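Local atomic coordinates of caspase-1 subunit p19/18 (Spodoptera frugiperda, PDB entry 1M72), a protein that probably cleaves target proteins as a cysteine endopeptidase in the caspase cascade that carries out apoptosis in this insect. Residues R32-F38 against G69-F75; I87-A91 against N125-F130. All blocks are in the same frame, centred on the assembly; numbering follows the deposited sequence.

Overall arrangement
Contact 1 lies within the central sheet and contact 2 in the layer on one of its faces; their centres are about 14 Å apart. Strand 70-76 leads directly into helix 80-92, so the chain passes from the first contact to the second. They meet where Thr-90 packs on Met-34 and Ile-36, and Ile-87 on Phe-38. Contact 1 is partly buried at the sheet edge and is ordered by backbone hydrogen bonds, with apolar side chains on both faces. Contact 2 is more buried yet has no hydrogen bond between its segments; apolar packing and an amide-ring stack join helix 80-92 to residues 125-130.

Contact 1: residues R32-F38 against G69-F75; sequences RGMAIIF and GFKVTVF
A beta-alpha-beta unit of the caspase domain is closed here: Arg-32 to Phe-38 and Phe-70 to Phe-75 run as parallel strands, with helix 54-67 bridging them. Five nearly straight backbone bonds give the register. From Lys-71 N to Gly-33 O they step along the pair to Phe-75 N and Ile-37 O, which stand 2.6 Å apart.

At the start of the pair, Arg-32 lays its aliphatic part on Phe-70. Its CG lies 3.5 Å from the centroid of the Phe-70 ring and 1° off the normal, a CH-pi contact over the middle of one face. With CG anti to the backbone N (chi1 177°), the chain then bends twice, leading the guanidinium on to a salt bridge with Asp-99 and to the carbonyl oxygens of Phe-265 and Leu-68. Gly-69 forms the Schellman end of the helix, and its O takes hydrogen bonds from two waters; one of these waters, 2.8 Å from Gly-33 N, also accepts that N-H.

On the side of helix 54-67, Ala-35 CB packs 3.6 Å from Phe-70 CD2, while Ile-37 CD1 reaches Val-72 CG1 at 3.8 Å. The face toward helix 80-92 carries the other aromatics. Ile-36 CG2 meets the edge of the Phe-75 ring in its plane, 3.4 Å from Phe-75 CD1. Phe-38 and Phe-75 lie alongside each other with planes 18° apart, but are slid apart, centroids 5.4 Å from each other, so that they barely overlap. Toward the start of the strands on this face, Lys-71 runs beside Met-34, bringing its NZ to 4.0 Å from Met-34 CG.

A parallel edge pair covered by helices on both faces is typical of the caspase alpha/beta fold, in which strand 70-76 ends the chain's central sheet.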
ATOM      1  N   ARG C  32     -20.115  14.372   3.909  1.00 33.90           N
ATOM      2  CA  ARG C  32     -19.138  13.266   3.818  1.00 30.56           C
ATOM      3  C   ARG C  32     -18.191  13.609   2.644  1.00 29.09           C
ATOM      4  O   ARG C  32     -16.961  13.565   2.755  1.00 27.12           O
ATOM      5  CB  ARG C  32     -19.847  11.972   3.462  1.00 31.43           C
ATOM      6  CG  ARG C  32     -18.920  10.808   3.281  1.00 31.56           C
ATOM      7  CD  ARG C  32     -18.957   9.885   4.493  1.00 31.99           C
ATOM      8  NE  ARG C  32     -18.240  10.403   5.647  1.00 30.55           N
ATOM      9  CZ  ARG C  32     -18.483  10.034   6.910  1.00 28.96           C
ATOM     10  NH1 ARG C  32     -19.442   9.139   7.210  1.00 21.02           N
ATOM     11  NH2 ARG C  32     -17.738  10.551   7.874  1.00 29.81           N
ATOM     12  N   GLY C  33     -18.781  13.972   1.517  1.00 26.01           N
ATOM     13  CA  GLY C  33     -17.968  14.288   0.363  1.00 25.93           C
ATOM     14  C   GLY C  33     -18.481  13.559  -0.875  1.00 26.38           C
ATOM     15  O   GLY C  33     -19.442  12.784  -0.843  1.00 23.07           O
ATOM     16  N   MET C  34     -17.836  13.846  -1.992  1.00 28.75           N
ATOM     17  CA  MET C  34     -18.169  13.241  -3.275  1.00 28.43           C
ATOM     18  C   MET C  34     -17.550  11.848  -3.439  1.00 29.79           C
ATOM     19  O   MET C  34     -16.423  11.585  -2.987  1.00 27.76           O
ATOM     20  CB  MET C  34     -17.634  14.127  -4.395  1.00 28.22           C
ATOM     21  CG  MET C  34     -18.311  15.487  -4.462  1.00 31.32           C
ATOM     22  SD  MET C  34     -17.626  16.573  -5.717  1.00 36.51           S
ATOM     23  CE  MET C  34     -17.838  15.548  -7.255  1.00 32.46           C
ATOM     24  N   ALA C  35     -18.317  10.973  -4.086  1.00 29.21           N
ATOM     25  CA  ALA C  35     -17.896   9.617  -4.435  1.00 27.34           C
ATOM     26  C   ALA C  35     -18.165   9.512  -5.953  1.00 25.95           C
ATOM     27  O   ALA C  35     -19.318   9.503  -6.401  1.00 26.38           O
ATOM     28  CB  ALA C  35     -18.720   8.580  -3.681  1.00 24.51           C
ATOM     29  N   ILE C  36     -17.107   9.461  -6.751  1.00 25.37           N
ATOM     30  CA  ILE C  36     -17.278   9.369  -8.203  1.00 26.71           C
ATOM     31  C   ILE C  36     -17.009   7.939  -8.662  1.00 22.65           C
ATOM     32  O   ILE C  36     -15.945   7.402  -8.404  1.00 19.02           O
ATOM     33  CB  ILE C  36     -16.265  10.211  -8.996  1.00 28.84           C
ATOM     34  CG1 ILE C  36     -16.201  11.632  -8.503  1.00 32.87           C
ATOM     35  CG2 ILE C  36     -16.642  10.181 -10.456  1.00 32.88           C
ATOM     36  CD1 ILE C  36     -15.118  12.400  -9.274  1.00 35.15           C
ATOM     37  N   ILE C  37     -17.960   7.348  -9.363  1.00 19.99           N
ATOM     38  CA  ILE C  37     -17.759   6.000  -9.864  1.00 20.25           C
ATOM     39  C   ILE C  37     -17.673   5.998 -11.402  1.00 20.89           C
ATOM     40  O   ILE C  37     -18.587   6.445 -12.096  1.00 21.87           O
ATOM     41  CB  ILE C  37     -18.902   5.075  -9.383  1.00 16.58           C
ATOM     42  CG1 ILE C  37     -18.919   5.041  -7.840  1.00 19.50           C
ATOM     43  CG2 ILE C  37     -18.713   3.675  -9.955  1.00 17.36           C
ATOM     44  CD1 ILE C  37     -20.160   4.314  -7.190  1.00 16.50           C
ATOM     45  N   PHE C  38     -16.559   5.552 -11.942  1.00 21.38           N
ATOM     46  CA  PHE C  38     -16.460   5.461 -13.391  1.00 20.86           C
ATOM     47  C   PHE C  38     -16.626   4.004 -13.674  1.00 20.67           C
ATOM     48  O   PHE C  38     -15.724   3.208 -13.476  1.00 19.72           O
ATOM     49  CB  PHE C  38     -15.110   5.944 -13.910  1.00 16.67           C
ATOM     50  CG  PHE C  38     -14.870   7.382 -13.638  1.00 20.30           C
ATOM     51  CD1 PHE C  38     -14.227   7.779 -12.465  1.00 22.36           C
ATOM     52  CD2 PHE C  38     -15.303   8.353 -14.539  1.00 24.70           C
ATOM     53  CE1 PHE C  38     -14.006   9.127 -12.180  1.00 26.73           C
ATOM     54  CE2 PHE C  38     -15.095   9.716 -14.283  1.00 30.29           C
ATOM     55  CZ  PHE C  38     -14.438  10.117 -13.090  1.00 28.27           C
ATOM     56  N   GLY C  69     -23.175   8.351   3.604  1.00 26.92           N
ATOM     57  CA  GLY C  69     -23.242   9.794   3.438  1.00 26.06           C
ATOM     58  C   GLY C  69     -22.661  10.438   2.197  1.00 28.50           C
ATOM     59  O   GLY C  69     -22.771  11.666   2.040  1.00 28.47           O
ATOM     60  N   PHE C  70     -22.030   9.648   1.324  1.00 27.89           N
ATOM     61  CA  PHE C  70     -21.437  10.187   0.096  1.00 26.95           C
ATOM     62  C   PHE C  70     -22.492  10.698  -0.891  1.00 27.17           C
ATOM     63  O   PHE C  70     -23.589  10.162  -0.962  1.00 24.62           O
ATOM     64  CB  PHE C  70     -20.595   9.098  -0.624  1.00 24.36           C
ATOM     65  CG  PHE C  70     -19.262   8.837   0.014  1.00 22.94           C
ATOM     66  CD1 PHE C  70     -19.096   7.787   0.934  1.00 22.58           C
ATOM     67  CD2 PHE C  70     -18.164   9.661  -0.276  1.00 19.99           C
ATOM     68  CE1 PHE C  70     -17.851   7.558   1.562  1.00 23.81           C
ATOM     69  CE2 PHE C  70     -16.914   9.441   0.352  1.00 22.63           C
ATOM     70  CZ  PHE C  70     -16.748   8.398   1.266  1.00 21.20           C
ATOM     71  N   LYS C  71     -22.168  11.749  -1.634  1.00 27.67           N
ATOM     72  CA  LYS C  71     -23.066  12.211  -2.677  1.00 28.35           C
ATOM     73  C   LYS C  71     -22.448  11.428  -3.862  1.00 27.18           C
ATOM     74  O   LYS C  71     -21.377  11.777  -4.362  1.00 24.37           O
ATOM     75  CB  LYS C  71     -22.944  13.721  -2.930  1.00 32.34           C
ATOM     76  CG  LYS C  71     -24.021  14.284  -3.892  1.00 39.05           C
ATOM     77  CD  LYS C  71     -23.550  15.576  -4.659  1.00 46.54           C
ATOM     78  CE  LYS C  71     -22.255  15.298  -5.498  1.00 51.77           C
ATOM     79  NZ  LYS C  71     -21.678  16.371  -6.386  1.00 49.97           N
ATOM     80  N   VAL C  72     -23.128  10.378  -4.298  1.00 25.03           N
ATOM     81  CA  VAL C  72     -22.612   9.528  -5.361  1.00 27.39           C
ATOM     82  C   VAL C  72     -22.940   9.929  -6.788  1.00 31.26           C
ATOM     83  O   VAL C  72     -24.096  10.223  -7.106  1.00 32.91           O
ATOM     84  CB  VAL C  72     -23.117   8.072  -5.187  1.00 26.23           C
ATOM     85  CG1 VAL C  72     -22.563   7.161  -6.315  1.00 25.20           C
ATOM     86  CG2 VAL C  72     -22.699   7.537  -3.827  1.00 21.55           C
ATOM     87  N   THR C  73     -21.928   9.945  -7.652  1.00 31.61           N
ATOM     88  CA  THR C  73     -22.171  10.196  -9.070  1.00 31.01           C
ATOM     89  C   THR C  73     -21.528   9.040  -9.861  1.00 31.67           C
ATOM     90  O   THR C  73     -20.319   8.784  -9.752  1.00 30.88           O
ATOM     91  CB  THR C  73     -21.560  11.510  -9.549  1.00 32.97           C
ATOM     92  OG1 THR C  73     -22.116  12.593  -8.808  1.00 32.96           O
ATOM     93  CG2 THR C  73     -21.881  11.730 -11.005  1.00 34.10           C
ATOM     94  N   VAL C  74     -22.345   8.325 -10.636  1.00 32.07           N
ATOM     95  CA  VAL C  74     -21.867   7.216 -11.467  1.00 29.55           C
ATOM     96  C   VAL C  74     -21.703   7.707 -12.920  1.00 31.46           C
ATOM     97  O   VAL C  74     -22.658   8.198 -13.491  1.00 33.21           O
ATOM     98  CB  VAL C  74     -22.884   6.071 -11.488  1.00 26.84           C
ATOM     99  CG1 VAL C  74     -22.403   4.965 -12.442  1.00 27.50           C
ATOM    100  CG2 VAL C  74     -23.113   5.557 -10.092  1.00 27.01           C
ATOM    101  N   PHE C  75     -20.517   7.569 -13.507  1.00 29.23           N
ATOM    102  CA  PHE C  75     -20.274   7.989 -14.886  1.00 29.85           C
ATOM    103  C   PHE C  75     -20.129   6.754 -15.727  1.00 31.61           C
ATOM    104  O   PHE C  75     -19.068   6.102 -15.719  1.00 28.70           O
ATOM    105  CB  PHE C  75     -19.001   8.819 -14.997  1.00 31.17           C
ATOM    106  CG  PHE C  75     -19.142  10.168 -14.430  1.00 32.28           C
ATOM    107  CD1 PHE C  75     -18.638  10.463 -13.171  1.00 35.12           C
ATOM    108  CD2 PHE C  75     -19.796  11.160 -15.149  1.00 33.39           C
ATOM    109  CE1 PHE C  75     -18.773  11.748 -12.623  1.00 35.71           C
ATOM    110  CE2 PHE C  75     -19.941  12.439 -14.619  1.00 39.06           C
ATOM    111  CZ  PHE C  75     -19.424  12.742 -13.346  1.00 35.94           C
TER
HETATM  112  O   HOH W   1     -23.296  13.373   4.307  1.00 32.43           O
HETATM  113  O   HOH W   2     -21.528  14.290   0.950  1.00 24.54           O

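Contact 2: residues I87-A91 against N125-F130; sequences IQQTA and NLWYYF
Ile-87 and Ala-91, one turn apart on helix 80-92, pack against Tyr-129 and Phe-130 at the weakly bonded helical turn around 125-128, on one face of the caspase central sheet. The inner part is tight. Ala-91 CB touches both aromatic residues, 3.6 Å from Tyr-129 CB and 3.5 Å from Phe-130 CE1. Thr-90 CG2 comes to the edge of the Phe-130 ring, near its plane, while the ring also reaches strand residues Leu-101 and Phe-145. Ile-87 splits its branches: CG2, anti to the backbone N, lies 3.6 Å from Tyr-129 CD1, whereas Ile-87 CD1 stays 4.2 Å from Leu-126 CD2.

Toward solvent, where Gln-88 and Tyr-129 are partly exposed, the contact is looser. Here the amide stacks on the phenol ring, their planes 24° apart, and Tyr-128 CD2 stands over the centre of the opposite face. Asn-84 bonds Gln-88 NE2 and, weakly, the Tyr-129 hydroxyl. Gln-88 NE2 and Tyr-129 OH are close, but the angle is too poor for a hydrogen bond; besides the stack, a CH-pi contact joins the two residues, Gln-88 CG standing 3.7 Å from the Tyr-129 ring centroid, 17° off its normal.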
ATOM      1  N   ILE C  87     -12.565  14.728 -13.643  1.00 32.57           N
ATOM      2  CA  ILE C  87     -11.604  14.613 -12.567  1.00 31.14           C
ATOM      3  C   ILE C  87     -11.069  16.003 -12.259  1.00 32.86           C
ATOM      4  O   ILE C  87     -11.016  16.409 -11.109  1.00 33.24           O
ATOM      5  CB  ILE C  87     -10.442  13.660 -12.969  1.00 31.10           C
ATOM      6  CG1 ILE C  87     -10.906  12.202 -12.867  1.00 29.71           C
ATOM      7  CG2 ILE C  87      -9.213  13.889 -12.099  1.00 30.45           C
ATOM      8  CD1 ILE C  87     -10.923  11.684 -11.470  1.00 30.84           C
ATOM      9  N   GLN C  88     -10.672  16.739 -13.292  1.00 34.35           N
ATOM     10  CA  GLN C  88     -10.158  18.076 -13.095  1.00 34.52           C
ATOM     11  C   GLN C  88     -11.218  18.987 -12.475  1.00 34.13           C
ATOM     12  O   GLN C  88     -10.935  19.750 -11.563  1.00 34.09           O
ATOM     13  CB  GLN C  88      -9.672  18.665 -14.419  1.00 37.76           C
ATOM     14  CG  GLN C  88      -8.505  17.929 -15.047  1.00 41.39           C
ATOM     15  CD  GLN C  88      -7.548  18.866 -15.795  1.00 47.82           C
ATOM     16  OE1 GLN C  88      -7.384  20.032 -15.420  1.00 49.45           O
ATOM     17  NE2 GLN C  88      -6.889  18.350 -16.841  1.00 48.07           N
ATOM     18  N   GLN C  89     -12.446  18.891 -12.944  1.00 32.66           N
ATOM     19  CA  GLN C  89     -13.475  19.760 -12.408  1.00 35.35           C
ATOM     20  C   GLN C  89     -13.729  19.425 -10.945  1.00 36.67           C
ATOM     21  O   GLN C  89     -14.036  20.295 -10.121  1.00 35.62           O
ATOM     22  CB  GLN C  89     -14.761  19.602 -13.193  1.00 36.52           C
ATOM     23  CG  GLN C  89     -14.606  19.686 -14.692  1.00 44.30           C
ATOM     24  CD  GLN C  89     -15.957  19.601 -15.383  1.00 48.34           C
ATOM     25  OE1 GLN C  89     -16.818  18.797 -14.987  1.00 51.24           O
ATOM     26  NE2 GLN C  89     -16.159  20.430 -16.416  1.00 48.58           N
ATOM     27  N   THR C  90     -13.609  18.146 -10.625  1.00 36.65           N
ATOM     28  CA  THR C  90     -13.807  17.725  -9.264  1.00 36.17           C
ATOM     29  C   THR C  90     -12.664  18.315  -8.427  1.00 37.24           C
ATOM     30  O   THR C  90     -12.892  18.822  -7.319  1.00 36.37           O
ATOM     31  CB  THR C  90     -13.776  16.204  -9.154  1.00 35.91           C
ATOM     32  OG1 THR C  90     -14.953  15.665  -9.756  1.00 33.69           O
ATOM     33  CG2 THR C  90     -13.720  15.783  -7.706  1.00 35.29           C
ATOM     34  N   ALA C  91     -11.446  18.263  -8.971  1.00 35.24           N
ATOM     35  CA  ALA C  91     -10.279  18.775  -8.258  1.00 37.24           C
ATOM     36  C   ALA C  91     -10.315  20.291  -8.112  1.00 38.90           C
ATOM     37  O   ALA C  91      -9.577  20.871  -7.308  1.00 38.45           O
ATOM     38  CB  ALA C  91      -9.014  18.371  -8.960  1.00 34.15           C
ATOM     39  N   ASN C 125      -3.266   9.189 -13.241  1.00 22.87           N
ATOM     40  CA  ASN C 125      -4.077  10.305 -13.626  1.00 25.22           C
ATOM     41  C   ASN C 125      -5.241  10.523 -12.684  1.00 25.41           C
ATOM     42  O   ASN C 125      -5.675  11.653 -12.551  1.00 27.63           O
ATOM     43  CB  ASN C 125      -4.665  10.104 -15.005  1.00 27.16           C
ATOM     44  CG  ASN C 125      -3.641  10.234 -16.115  1.00 26.27           C
ATOM     45  OD1 ASN C 125      -4.033  10.441 -17.248  1.00 29.70           O
ATOM     46  ND2 ASN C 125      -2.354  10.070 -15.810  1.00 15.70           N
ATOM     47  N   LEU C 126      -5.756   9.463 -12.046  1.00 22.92           N
ATOM     48  CA  LEU C 126      -6.917   9.604 -11.159  1.00 22.03           C
ATOM     49  C   LEU C 126      -6.676  10.464  -9.891  1.00 20.83           C
ATOM     50  O   LEU C 126      -7.541  11.236  -9.493  1.00 22.72           O
ATOM     51  CB  LEU C 126      -7.459   8.203 -10.771  1.00 17.39           C
ATOM     52  CG  LEU C 126      -7.920   7.416 -11.992  1.00 20.43           C
ATOM     53  CD1 LEU C 126      -7.882   5.934 -11.657  1.00 14.79           C
ATOM     54  CD2 LEU C 126      -9.342   7.942 -12.518  1.00 14.38           C
ATOM     55  N   TRP C 127      -5.495  10.334  -9.298  1.00 19.63           N
ATOM     56  CA  TRP C 127      -5.144  11.053  -8.094  1.00 21.50           C
ATOM     57  C   TRP C 127      -4.178  12.249  -8.278  1.00 24.41           C
ATOM     58  O   TRP C 127      -4.015  13.077  -7.354  1.00 22.38           O
ATOM     59  CB  TRP C 127      -4.587  10.048  -7.070  1.00 22.97           C
ATOM     60  CG  TRP C 127      -3.477   9.139  -7.551  1.00 22.77           C
ATOM     61  CD1 TRP C 127      -2.129   9.428  -7.601  1.00 24.58           C
ATOM     62  CD2 TRP C 127      -3.604   7.759  -7.970  1.00 23.01           C
ATOM     63  NE1 TRP C 127      -1.427   8.312  -8.013  1.00 23.15           N
ATOM     64  CE2 TRP C 127      -2.308   7.284  -8.249  1.00 20.47           C
ATOM     65  CE3 TRP C 127      -4.696   6.882  -8.127  1.00 23.12           C
ATOM     66  CZ2 TRP C 127      -2.063   5.963  -8.687  1.00 29.13           C
ATOM     67  CZ3 TRP C 127      -4.453   5.573  -8.561  1.00 27.83           C
ATOM     68  CH2 TRP C 127      -3.140   5.127  -8.838  1.00 27.87           C
ATOM     69  N   TYR C 128      -3.597  12.370  -9.478  1.00 21.55           N
ATOM     70  CA  TYR C 128      -2.659  13.438  -9.778  1.00 22.19           C
ATOM     71  C   TYR C 128      -3.154  14.834  -9.376  1.00 24.03           C
ATOM     72  O   TYR C 128      -2.416  15.594  -8.720  1.00 23.73           O
ATOM     73  CB  TYR C 128      -2.332  13.437 -11.283  1.00 24.43           C
ATOM     74  CG  TYR C 128      -1.521  14.629 -11.751  1.00 25.35           C
ATOM     75  CD1 TYR C 128      -0.133  14.721 -11.486  1.00 26.66           C
ATOM     76  CD2 TYR C 128      -2.141  15.684 -12.442  1.00 25.10           C
ATOM     77  CE1 TYR C 128       0.615  15.859 -11.911  1.00 26.88           C
ATOM     78  CE2 TYR C 128      -1.415  16.801 -12.866  1.00 24.70           C
ATOM     79  CZ  TYR C 128      -0.055  16.882 -12.598  1.00 25.91           C
ATOM     80  OH  TYR C 128       0.621  17.984 -13.022  1.00 32.93           O
ATOM     81  N   TYR C 129      -4.376  15.177  -9.782  1.00 23.17           N
ATOM     82  CA  TYR C 129      -4.973  16.487  -9.485  1.00 24.63           C
ATOM     83  C   TYR C 129      -5.454  16.723  -8.052  1.00 24.30           C
ATOM     84  O   TYR C 129      -5.992  17.796  -7.742  1.00 24.67           O
ATOM     85  CB  TYR C 129      -6.175  16.757 -10.409  1.00 28.30           C
ATOM     86  CG  TYR C 129      -5.862  16.669 -11.886  1.00 33.10           C
ATOM     87  CD1 TYR C 129      -6.061  15.474 -12.586  1.00 34.33           C
ATOM     88  CD2 TYR C 129      -5.349  17.775 -12.586  1.00 34.41           C
ATOM     89  CE1 TYR C 129      -5.766  15.375 -13.937  1.00 36.61           C
ATOM     90  CE2 TYR C 129      -5.042  17.685 -13.944  1.00 35.44           C
ATOM     91  CZ  TYR C 129      -5.255  16.478 -14.607  1.00 36.98           C
ATOM     92  OH  TYR C 129      -4.945  16.343 -15.932  1.00 40.14           O
ATOM     93  N   PHE C 130      -5.295  15.739  -7.176  1.00 22.83           N
ATOM     94  CA  PHE C 130      -5.770  15.937  -5.832  1.00 21.68           C
ATOM     95  C   PHE C 130      -4.685  16.112  -4.788  1.00 22.66           C
ATOM     96  O   PHE C 130      -4.964  16.078  -3.595  1.00 22.72           O
ATOM     97  CB  PHE C 130      -6.722  14.814  -5.473  1.00 19.23           C
ATOM     98  CG  PHE C 130      -7.928  14.757  -6.360  1.00 20.55           C
ATOM     99  CD1 PHE C 130      -8.966  15.691  -6.209  1.00 18.04           C
ATOM    100  CD2 PHE C 130      -8.018  13.793  -7.381  1.00 18.39           C
ATOM    101  CE1 PHE C 130     -10.089  15.659  -7.076  1.00 22.25           C
ATOM    102  CE2 PHE C 130      -9.134  13.743  -8.260  1.00 21.18           C
ATOM    103  CZ  PHE C 130     -10.170  14.667  -8.116  1.00 21.54           C
TER